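Local atomic coordinates of bifunctional purine biosynthetic protein ADE5,7 (Cryptococcus neoformans var. grubii serotype A, PDB entry 7LVO), a protein that catalyses the second and fifth steps of de novo purine biosynthesis, the chain described being its N-terminal glycinamide ribonucleotide synthetase part. Residues S39-G44 with D107-G112; R48-A53 with E408-G413; F54-S59 with T352-V357; I65-G70 with G79-L84. One frame throughout, in Å; residues are numbered along the deposited sequence.

Contacts 1 and 4 are backbone pairings within one parallel sheet, joined through neighbouring strands 38-44 and 62-67. Contact 1 is buried and mostly aliphatic, whereas contact 4, at the outermost strand 81-83, is partly buried and carries polar Ser82 and Asn83. Contacts 2 and 3 both use helix 47-56, which follows strand 38-44 in the chain, and tie it to distant parts of the sequence. Both are buried, yet side chains do most of their work: an aromatic cluster with a histidine acceptor in contact 2, an N-cap aspartate and bridging waters in contact 3. Leu56 of contact 3 also packs on Ile40 and Leu42 of contact 1.

Contact 1: residues S39-G44 with D107-G112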
# COMPACT_ATOMS: atom_id res chain seq x y z
N SER A 39 3.09 15.65 17.46
CA SER A 39 1.73 15.48 16.96
C SER A 39 1.83 15.03 15.51
O SER A 39 2.42 15.73 14.68
CB SER A 39 0.94 16.78 17.06
OG SER A 39 0.77 17.16 18.41
N ILE A 40 1.28 13.85 15.22
CA ILE A 40 1.32 13.25 13.89
C ILE A 40 -0.09 13.16 13.34
O ILE A 40 -1.03 12.79 14.06
CB ILE A 40 1.98 11.86 13.92
CG1 ILE A 40 3.46 11.98 14.32
CG2 ILE A 40 1.85 11.18 12.56
CD1 ILE A 40 4.12 10.65 14.61
N LEU A 41 -0.25 13.50 12.07
CA LEU A 41 -1.54 13.49 11.39
C LEU A 41 -1.53 12.39 10.34
O LEU A 41 -0.74 12.44 9.39
CB LEU A 41 -1.82 14.84 10.74
CG LEU A 41 -3.07 14.94 9.87
CD1 LEU A 41 -4.34 14.74 10.68
CD2 LEU A 41 -3.09 16.29 9.16
N LEU A 42 -2.41 11.40 10.52
CA LEU A 42 -2.58 10.32 9.56
C LEU A 42 -3.78 10.62 8.68
O LEU A 42 -4.88 10.84 9.18
CB LEU A 42 -2.77 8.98 10.28
CG LEU A 42 -1.68 8.54 11.23
CD1 LEU A 42 -1.95 7.13 11.73
CD2 LEU A 42 -0.31 8.59 10.56
N LEU A 43 -3.56 10.63 7.36
CA LEU A 43 -4.63 10.78 6.39
C LEU A 43 -5.06 9.39 5.92
O LEU A 43 -4.23 8.61 5.43
CB LEU A 43 -4.20 11.63 5.21
CG LEU A 43 -3.55 12.98 5.50
CD1 LEU A 43 -3.31 13.73 4.19
CD2 LEU A 43 -4.38 13.82 6.44
N GLY A 44 -6.34 9.08 6.07
CA GLY A 44 -6.86 7.79 5.63
C GLY A 44 -7.80 7.16 6.64
O GLY A 44 -8.01 7.71 7.73
N ASP A 107 3.41 18.14 13.64
CA ASP A 107 4.83 17.99 13.35
C ASP A 107 5.11 17.07 12.19
O ASP A 107 6.23 17.09 11.66
CB ASP A 107 5.55 17.46 14.60
CG ASP A 107 5.37 18.36 15.80
OD1 ASP A 107 5.75 19.55 15.72
OD2 ASP A 107 4.85 17.88 16.83
N LEU A 108 4.14 16.26 11.77
CA LEU A 108 4.37 15.30 10.69
C LEU A 108 3.03 14.82 10.16
O LEU A 108 2.10 14.58 10.93
CB LEU A 108 5.20 14.11 11.18
CG LEU A 108 5.46 13.00 10.17
CD1 LEU A 108 6.37 13.49 9.06
CD2 LEU A 108 6.04 11.77 10.85
N VAL A 109 2.95 14.67 8.84
CA VAL A 109 1.77 14.16 8.15
C VAL A 109 2.17 12.90 7.40
O VAL A 109 3.17 12.90 6.66
CB VAL A 109 1.17 15.21 7.19
CG1 VAL A 109 -0.03 14.63 6.46
CG2 VAL A 109 0.79 16.46 7.94
N VAL A 110 1.40 11.83 7.59
CA VAL A 110 1.65 10.56 6.93
C VAL A 110 0.45 10.21 6.06
O VAL A 110 -0.52 9.62 6.55
CB VAL A 110 1.93 9.44 7.95
CG1 VAL A 110 2.27 8.13 7.24
CG2 VAL A 110 3.04 9.85 8.90
N PRO A 111 0.44 10.59 4.78
CA PRO A 111 -0.66 10.18 3.90
C PRO A 111 -0.62 8.68 3.63
O PRO A 111 0.43 8.11 3.32
CB PRO A 111 -0.42 10.99 2.62
CG PRO A 111 0.50 12.12 3.04
CD PRO A 111 1.36 11.53 4.12
N GLY A 112 -1.78 8.04 3.75
CA GLY A 112 -1.89 6.62 3.50
C GLY A 112 -2.32 6.30 2.09
O GLY A 112 -1.62 5.61 1.34
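Ser39, Leu41 and Leu43, every other residue of strand 38-44, supply the polar backbone groups that pair with 107-112, and the two strands run parallel. Leu41 binds on either side of Val109, its N to Leu108 O at 2.8 Å and its O to Val110 N at 2.9 Å. Leu43 repeats the pattern two residues on, more loosely at first, since the bond from its N to Val110 O is weak. Leu43 O then accepts from Gly112 N at 3.0 Å, where the lack of a side chain lets the loop pass close to this carbonyl.

A side chain joins in at the start of the pairing. Asp107, its CG folded back beside its own backbone N (chi1 -58°), turns OD2 to Ser39 N at 2.9 Å and receives it on the anti side of the carboxylate. In return Asp107 N donates to Ser39 O at 2.8 Å, closing a two-way grip.

Apolar contacts alternate between the faces. Leu42 lies alongside Val110, CD2 to CB 3.5 Å, on the face where Ile40 and Leu42 pack against helix 47-56. On the reverse, Leu43 CG meets Val109 CG1 at 4.0 Å, beside Pro111 and against helix 121-126. Leucine and the beta-branched valine suit strands buried on both faces. With strand order 81-83, 62-67, 38-44, 108-111, this is the Rossmann-like alpha/beta sheet of the synthetase N domain.

Contact 2: residues R48-A53 with E408-G413; sequences REHALA and EVFHAG
His50, a helix side chain, satisfies a strand's backbone: its ND1 accepts from His411 N at 3.0 Å with an N-H...N angle of 164°. The donor sits at the edge of the imidazole, close to its plane. With CG anti to the backbone N (chi1 -169°), the His50 ring extends from helix 47-56 to strand 407-411, its CE1 coming within 3.4 Å of Val409 O.

Phe410 meets His50 with its edge and Ala51 with its face. CD1 leads in the T-shaped pair with His50, planes at 84° and centroids 5.4 Å apart. Over the phenyl ring lies Ala51, its CB 3.8 Å from the Phe410 centroid in a CH-pi contact. A methyl suits this place because it lets the helix backbone approach, Ala51 CA being 3.7 Å from Phe410 CE1. Phe54 adds another edge-to-face partner to Phe410, and His411 ND1 bonds to Thr414.

The contact joins a helix of the N domain to a strand in the C-domain range of the family. The outermost strand 407-411 pairs inward through Phe410 with Ala430 of strand 427-435, while His411 N points out to His50. With ND1 accepting, a proton on a neutral His50 would be expected on NE2.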
# COMPACT_ATOMS: atom_id res chain seq x y z
N ARG A 48 -4.29 -0.02 7.24
CA ARG A 48 -2.94 0.52 7.26
C ARG A 48 -2.83 1.66 8.26
O ARG A 48 -1.83 1.75 8.99
CB ARG A 48 -2.56 1.00 5.86
CG ARG A 48 -1.19 1.67 5.78
CD ARG A 48 -1.23 2.91 4.89
NE ARG A 48 -1.61 2.61 3.52
CZ ARG A 48 -2.81 2.86 2.99
NH1 ARG A 48 -3.77 3.42 3.69
NH2 ARG A 48 -3.03 2.53 1.72
N GLU A 49 -3.84 2.52 8.33
CA GLU A 49 -3.81 3.63 9.28
C GLU A 49 -3.86 3.12 10.71
O GLU A 49 -3.06 3.54 11.56
CB GLU A 49 -4.96 4.59 9.01
CG GLU A 49 -4.70 5.55 7.86
CD GLU A 49 -4.53 4.85 6.53
OE1 GLU A 49 -5.40 4.04 6.16
OE2 GLU A 49 -3.52 5.09 5.87
N HIS A 50 -4.79 2.21 11.01
CA HIS A 50 -4.87 1.67 12.36
C HIS A 50 -3.57 0.98 12.75
O HIS A 50 -3.06 1.18 13.86
CB HIS A 50 -6.05 0.71 12.47
CG HIS A 50 -6.37 0.30 13.87
ND1 HIS A 50 -7.35 -0.63 14.18
CD2 HIS A 50 -5.85 0.69 15.06
CE1 HIS A 50 -7.41 -0.79 15.49
NE2 HIS A 50 -6.51 0.00 16.04
N ALA A 51 -3.02 0.17 11.85
CA ALA A 51 -1.76 -0.50 12.15
C ALA A 51 -0.62 0.50 12.36
O ALA A 51 0.22 0.32 13.24
CB ALA A 51 -1.41 -1.48 11.02
N LEU A 52 -0.58 1.56 11.55
CA LEU A 52 0.44 2.59 11.75
C LEU A 52 0.21 3.35 13.05
O LEU A 52 1.14 3.56 13.84
CB LEU A 52 0.47 3.55 10.56
CG LEU A 52 1.00 2.98 9.26
CD1 LEU A 52 0.73 3.93 8.09
CD2 LEU A 52 2.51 2.70 9.36
N ALA A 53 -1.03 3.78 13.29
CA ALA A 53 -1.36 4.41 14.56
C ALA A 53 -1.00 3.51 15.73
O ALA A 53 -0.54 3.99 16.78
CB ALA A 53 -2.84 4.78 14.61
N GLU A 408 -3.80 -9.14 17.01
CA GLU A 408 -4.11 -7.72 16.87
C GLU A 408 -5.14 -7.56 15.76
O GLU A 408 -4.95 -8.08 14.65
CB GLU A 408 -2.85 -6.91 16.55
CG GLU A 408 -1.82 -6.89 17.68
CD GLU A 408 -2.36 -6.23 18.94
OE1 GLU A 408 -3.34 -5.47 18.84
OE2 GLU A 408 -1.80 -6.49 20.03
N VAL A 409 -6.21 -6.84 16.06
CA VAL A 409 -7.30 -6.60 15.12
C VAL A 409 -7.18 -5.16 14.64
O VAL A 409 -7.36 -4.21 15.43
CB VAL A 409 -8.67 -6.87 15.74
CG1 VAL A 409 -9.78 -6.61 14.72
CG2 VAL A 409 -8.74 -8.28 16.29
N PHE A 410 -6.91 -4.97 13.36
CA PHE A 410 -6.82 -3.65 12.74
C PHE A 410 -8.06 -3.45 11.88
O PHE A 410 -8.33 -4.25 10.98
CB PHE A 410 -5.54 -3.51 11.91
CG PHE A 410 -4.28 -3.69 12.72
CD1 PHE A 410 -4.01 -2.87 13.80
CD2 PHE A 410 -3.37 -4.70 12.40
CE1 PHE A 410 -2.86 -3.03 14.54
CE2 PHE A 410 -2.21 -4.86 13.13
CZ PHE A 410 -1.95 -4.03 14.21
N HIS A 411 -8.79 -2.37 12.14
CA HIS A 411 -10.04 -2.10 11.43
C HIS A 411 -9.76 -1.37 10.11
O HIS A 411 -8.88 -0.51 10.02
CB HIS A 411 -10.97 -1.25 12.30
CG HIS A 411 -11.41 -1.91 13.57
ND1 HIS A 411 -12.62 -1.64 14.16
CD2 HIS A 411 -10.80 -2.82 14.36
CE1 HIS A 411 -12.74 -2.36 15.26
NE2 HIS A 411 -11.65 -3.08 15.41
N ALA A 412 -10.54 -1.71 9.09
CA ALA A 412 -10.52 -0.99 7.82
C ALA A 412 -11.89 -0.31 7.65
O ALA A 412 -12.09 0.78 8.14
CB ALA A 412 -10.17 -1.93 6.67
N GLY A 413 -12.84 -1.01 7.02
CA GLY A 413 -14.16 -0.43 6.83
C GLY A 413 -15.09 -0.62 8.01
O GLY A 413 -16.01 -1.44 7.96

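Contact 3: residues F54-S59 with T352-V357; sequences FKLAQS and TDLAEV
The carboxylate of Asp353 is met by Ser59 near its plane and by its own helix from above. Ser59 OG donates to Asp353 OD2 at 2.7 Å, on the syn side and 16° out of the plane. Glu356 N instead approaches OD1 from over the flat group, 67° out of its plane, in a capping bond of 3.0 Å. The hydroxyl is the right group for Ser59: short enough for the turn, it gives a proton to Asp353 while accepting from Arg61 N. Its methylene side and OG also rest by Ala355, whose small CB leaves room for the approach.

Beside this polar end the packing is apolar. Leu56 CD2 lies 3.6 Å from Ala355 N and also touches Leu354. Leu354 in turn sets CD2 against Lys55 CB at 3.6 Å.

One water donates to Lys55 O (2.9 Å) and accepts from Leu354 N (3.1 Å), joining a carbonyl near the end of helix 47-56 to an N-H in the first turn of helix 354-362. The Lys55 chain, bent at chi2 and chi3, curls back so that NZ reaches a second water, bonded to Thr352 O at 2.6 Å. Asp353 is a helix N-cap, its negative charge probably eased by the helix start, and here it ties the end of N-domain helix 47-56 to the start of helix 354-362, which falls in the sequence range of the ATP-grasp family.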
# COMPACT_ATOMS: atom_id res chain seq x y z
N PHE A 54 -1.21 2.20 15.56
CA PHE A 54 -0.87 1.25 16.61
C PHE A 54 0.59 1.36 17.02
O PHE A 54 0.91 1.45 18.21
CB PHE A 54 -1.21 -0.17 16.12
CG PHE A 54 -0.67 -1.27 16.99
CD1 PHE A 54 -1.26 -1.57 18.21
CD2 PHE A 54 0.43 -2.01 16.58
CE1 PHE A 54 -0.77 -2.59 19.01
CE2 PHE A 54 0.92 -3.04 17.38
CZ PHE A 54 0.32 -3.32 18.59
N LYS A 55 1.49 1.38 16.04
CA LYS A 55 2.92 1.45 16.34
C LYS A 55 3.33 2.85 16.79
O LYS A 55 4.04 3.01 17.79
CB LYS A 55 3.73 1.02 15.12
CG LYS A 55 3.56 -0.43 14.73
CD LYS A 55 3.99 -1.39 15.85
CE LYS A 55 5.44 -1.18 16.26
NZ LYS A 55 5.91 -2.20 17.24
N LEU A 56 2.88 3.89 16.07
CA LEU A 56 3.26 5.25 16.43
C LEU A 56 2.87 5.57 17.87
O LEU A 56 3.62 6.26 18.58
CB LEU A 56 2.63 6.24 15.46
CG LEU A 56 3.08 6.14 14.01
CD1 LEU A 56 2.28 7.10 13.14
CD2 LEU A 56 4.57 6.41 13.86
N ALA A 57 1.72 5.08 18.31
CA ALA A 57 1.25 5.38 19.66
C ALA A 57 2.14 4.78 20.74
O ALA A 57 2.05 5.19 21.90
CB ALA A 57 -0.19 4.88 19.84
N GLN A 58 2.99 3.82 20.39
CA GLN A 58 3.92 3.24 21.35
C GLN A 58 5.21 4.04 21.49
O GLN A 58 5.99 3.76 22.41
CB GLN A 58 4.26 1.80 20.94
CG GLN A 58 3.08 0.85 20.97
CD GLN A 58 3.45 -0.54 20.49
OE1 GLN A 58 4.17 -0.69 19.50
NE2 GLN A 58 2.98 -1.55 21.19
N SER A 59 5.45 5.01 20.62
CA SER A 59 6.66 5.82 20.70
C SER A 59 6.57 6.77 21.89
O SER A 59 5.58 7.50 22.04
CB SER A 59 6.86 6.61 19.42
OG SER A 59 7.74 7.72 19.61
N THR A 352 12.59 -0.84 17.91
CA THR A 352 12.39 0.09 16.81
C THR A 352 11.24 1.04 17.12
O THR A 352 10.13 0.60 17.43
CB THR A 352 12.10 -0.67 15.52
OG1 THR A 352 13.25 -1.43 15.14
CG2 THR A 352 11.74 0.30 14.40
N ASP A 353 11.51 2.34 17.02
CA ASP A 353 10.50 3.38 17.15
C ASP A 353 10.07 3.78 15.75
O ASP A 353 10.85 4.38 15.01
CB ASP A 353 11.04 4.57 17.93
CG ASP A 353 10.01 5.68 18.11
OD1 ASP A 353 9.19 5.89 17.19
OD2 ASP A 353 10.02 6.34 19.16
N LEU A 354 8.83 3.45 15.38
CA LEU A 354 8.36 3.77 14.04
C LEU A 354 8.34 5.27 13.81
O LEU A 354 8.64 5.74 12.70
CB LEU A 354 6.98 3.18 13.80
CG LEU A 354 6.41 3.41 12.40
CD1 LEU A 354 7.37 2.96 11.31
CD2 LEU A 354 5.06 2.69 12.25
N ALA A 355 7.98 6.05 14.83
CA ALA A 355 7.98 7.50 14.69
C ALA A 355 9.38 8.01 14.34
O ALA A 355 9.56 8.84 13.43
CB ALA A 355 7.48 8.15 15.98
N GLU A 356 10.40 7.51 15.04
CA GLU A 356 11.77 7.92 14.75
C GLU A 356 12.15 7.54 13.33
O GLU A 356 12.86 8.30 12.65
CB GLU A 356 12.73 7.28 15.76
CG GLU A 356 14.16 7.76 15.63
CD GLU A 356 14.29 9.25 15.89
OE1 GLU A 356 13.90 9.69 16.99
OE2 GLU A 356 14.77 9.96 14.99
N VAL A 357 11.69 6.38 12.86
CA VAL A 357 12.00 5.95 11.50
C VAL A 357 11.39 6.91 10.48
O VAL A 357 12.04 7.32 9.52
CB VAL A 357 11.51 4.51 11.28
CG1 VAL A 357 11.64 4.12 9.81
CG2 VAL A 357 12.28 3.55 12.17
O HOH W 1 6.90 2.64 17.69
O HOH W 2 8.32 -1.20 17.90

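Contact 4: residues I65-G70 with G79-L84; sequences IVVCPG and GKVSNL
Leu84, Ile65 and Asn83 give up the most surface here. Leu84 N donates to Val67 O at 3.0 Å, while Leu84 CB packs on Val66 CG1 at 3.7 Å. Leu84 CG swings away from its own N (chi1 177°), and the branched end suits the apolar surroundings of Val66 with Ile97 and Trp100 of helix 95-104.

Ile65 lies at the other end, on the opposite face. Ile65 N bonds to Lys80 O at 2.8 Å, and Ile65 O accepts from Ser82 N at 2.9 Å. Ile65 CB stands beside Val81 CG2 at 3.8 Å. Val67 continues the ladder, N to Ser82 O.

Asn83 is on the face of Ile65, Val67 and Val81. Its amide spans the start of helix 72-77, OD1 bonded to Thr74 OG1 and ND2 to Asn71 O, and Asn83 CG lies 3.4 Å from Pro69 O. After the corner at Cys68, the cis peptide before Pro69 and the positive phi (71°) of Gly70 lead the chain on, and the bare Gly70 leaves room for Asn83 OD1.

In this beta-alpha-beta unit, backbone hydrogen bonds join the strands, aliphatic groups pack the sheet on its helices, and the Asn83 amide satisfies polar groups of the crossover.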
# COMPACT_ATOMS: atom_id res chain seq x y z
N ILE A 65 -1.76 11.53 18.19
CA ILE A 65 -1.97 10.88 16.89
C ILE A 65 -3.37 11.25 16.42
O ILE A 65 -4.35 11.02 17.14
CB ILE A 65 -1.81 9.36 16.98
CG1 ILE A 65 -0.36 8.96 17.20
CG2 ILE A 65 -2.36 8.69 15.73
CD1 ILE A 65 0.49 9.01 15.95
N VAL A 66 -3.46 11.83 15.23
CA VAL A 66 -4.72 12.25 14.65
C VAL A 66 -4.93 11.45 13.37
O VAL A 66 -4.08 11.46 12.47
CB VAL A 66 -4.76 13.76 14.36
CG1 VAL A 66 -6.06 14.14 13.69
CG2 VAL A 66 -4.56 14.55 15.65
N VAL A 67 -6.07 10.77 13.28
CA VAL A 67 -6.42 9.95 12.13
C VAL A 67 -7.58 10.63 11.43
O VAL A 67 -8.69 10.68 11.96
CB VAL A 67 -6.77 8.51 12.53
CG1 VAL A 67 -6.63 7.58 11.36
CG2 VAL A 67 -5.91 8.05 13.70
N CYS A 68 -7.32 11.14 10.23
CA CYS A 68 -8.32 11.88 9.46
C CYS A 68 -8.68 11.11 8.20
O CYS A 68 -7.86 11.02 7.28
CB CYS A 68 -7.78 13.27 9.10
SG CYS A 68 -8.95 14.28 8.14
N PRO A 69 -9.90 10.54 8.10
CA PRO A 69 -10.96 10.55 9.10
C PRO A 69 -10.85 9.43 10.13
O PRO A 69 -11.54 9.45 11.14
CB PRO A 69 -12.24 10.39 8.25
CG PRO A 69 -11.78 9.55 7.09
CD PRO A 69 -10.32 9.90 6.84
N GLY A 70 -9.97 8.45 9.87
CA GLY A 70 -9.90 7.31 10.74
C GLY A 70 -11.13 6.41 10.58
O GLY A 70 -11.97 6.59 9.69
N GLY A 79 -6.53 7.29 24.28
CA GLY A 79 -5.19 7.73 24.61
C GLY A 79 -4.71 8.81 23.66
O GLY A 79 -5.37 9.85 23.48
N LYS A 80 -3.56 8.57 23.03
CA LYS A 80 -2.99 9.54 22.12
C LYS A 80 -3.73 9.63 20.79
O LYS A 80 -3.63 10.65 20.11
CB LYS A 80 -1.52 9.20 21.83
CG LYS A 80 -0.66 8.98 23.07
CD LYS A 80 0.73 8.50 22.69
CE LYS A 80 1.60 8.26 23.92
NZ LYS A 80 2.91 7.65 23.57
N VAL A 81 -4.48 8.60 20.42
CA VAL A 81 -5.12 8.52 19.12
C VAL A 81 -6.51 9.14 19.18
O VAL A 81 -7.26 8.93 20.14
CB VAL A 81 -5.20 7.06 18.64
CG1 VAL A 81 -5.95 6.97 17.33
CG2 VAL A 81 -3.80 6.46 18.52
N SER A 82 -6.86 9.88 18.14
CA SER A 82 -8.19 10.46 18.02
C SER A 82 -8.53 10.60 16.54
O SER A 82 -7.65 10.80 15.70
CB SER A 82 -8.27 11.83 18.70
OG SER A 82 -7.47 12.78 18.02
N ASN A 83 -9.82 10.49 16.24
CA ASN A 83 -10.30 10.66 14.87
C ASN A 83 -10.70 12.11 14.62
O ASN A 83 -11.20 12.80 15.51
CB ASN A 83 -11.49 9.74 14.61
CG ASN A 83 -11.06 8.31 14.30
OD1 ASN A 83 -9.90 7.95 14.46
ND2 ASN A 83 -12.02 7.50 13.86
N LEU A 84 -10.47 12.56 13.40
CA LEU A 84 -10.79 13.93 12.97
C LEU A 84 -11.74 13.83 11.78
O LEU A 84 -11.31 13.56 10.66
CB LEU A 84 -9.53 14.70 12.62
CG LEU A 84 -9.72 16.12 12.09
CD1 LEU A 84 -10.36 17.01 13.15
CD2 LEU A 84 -8.38 16.70 11.63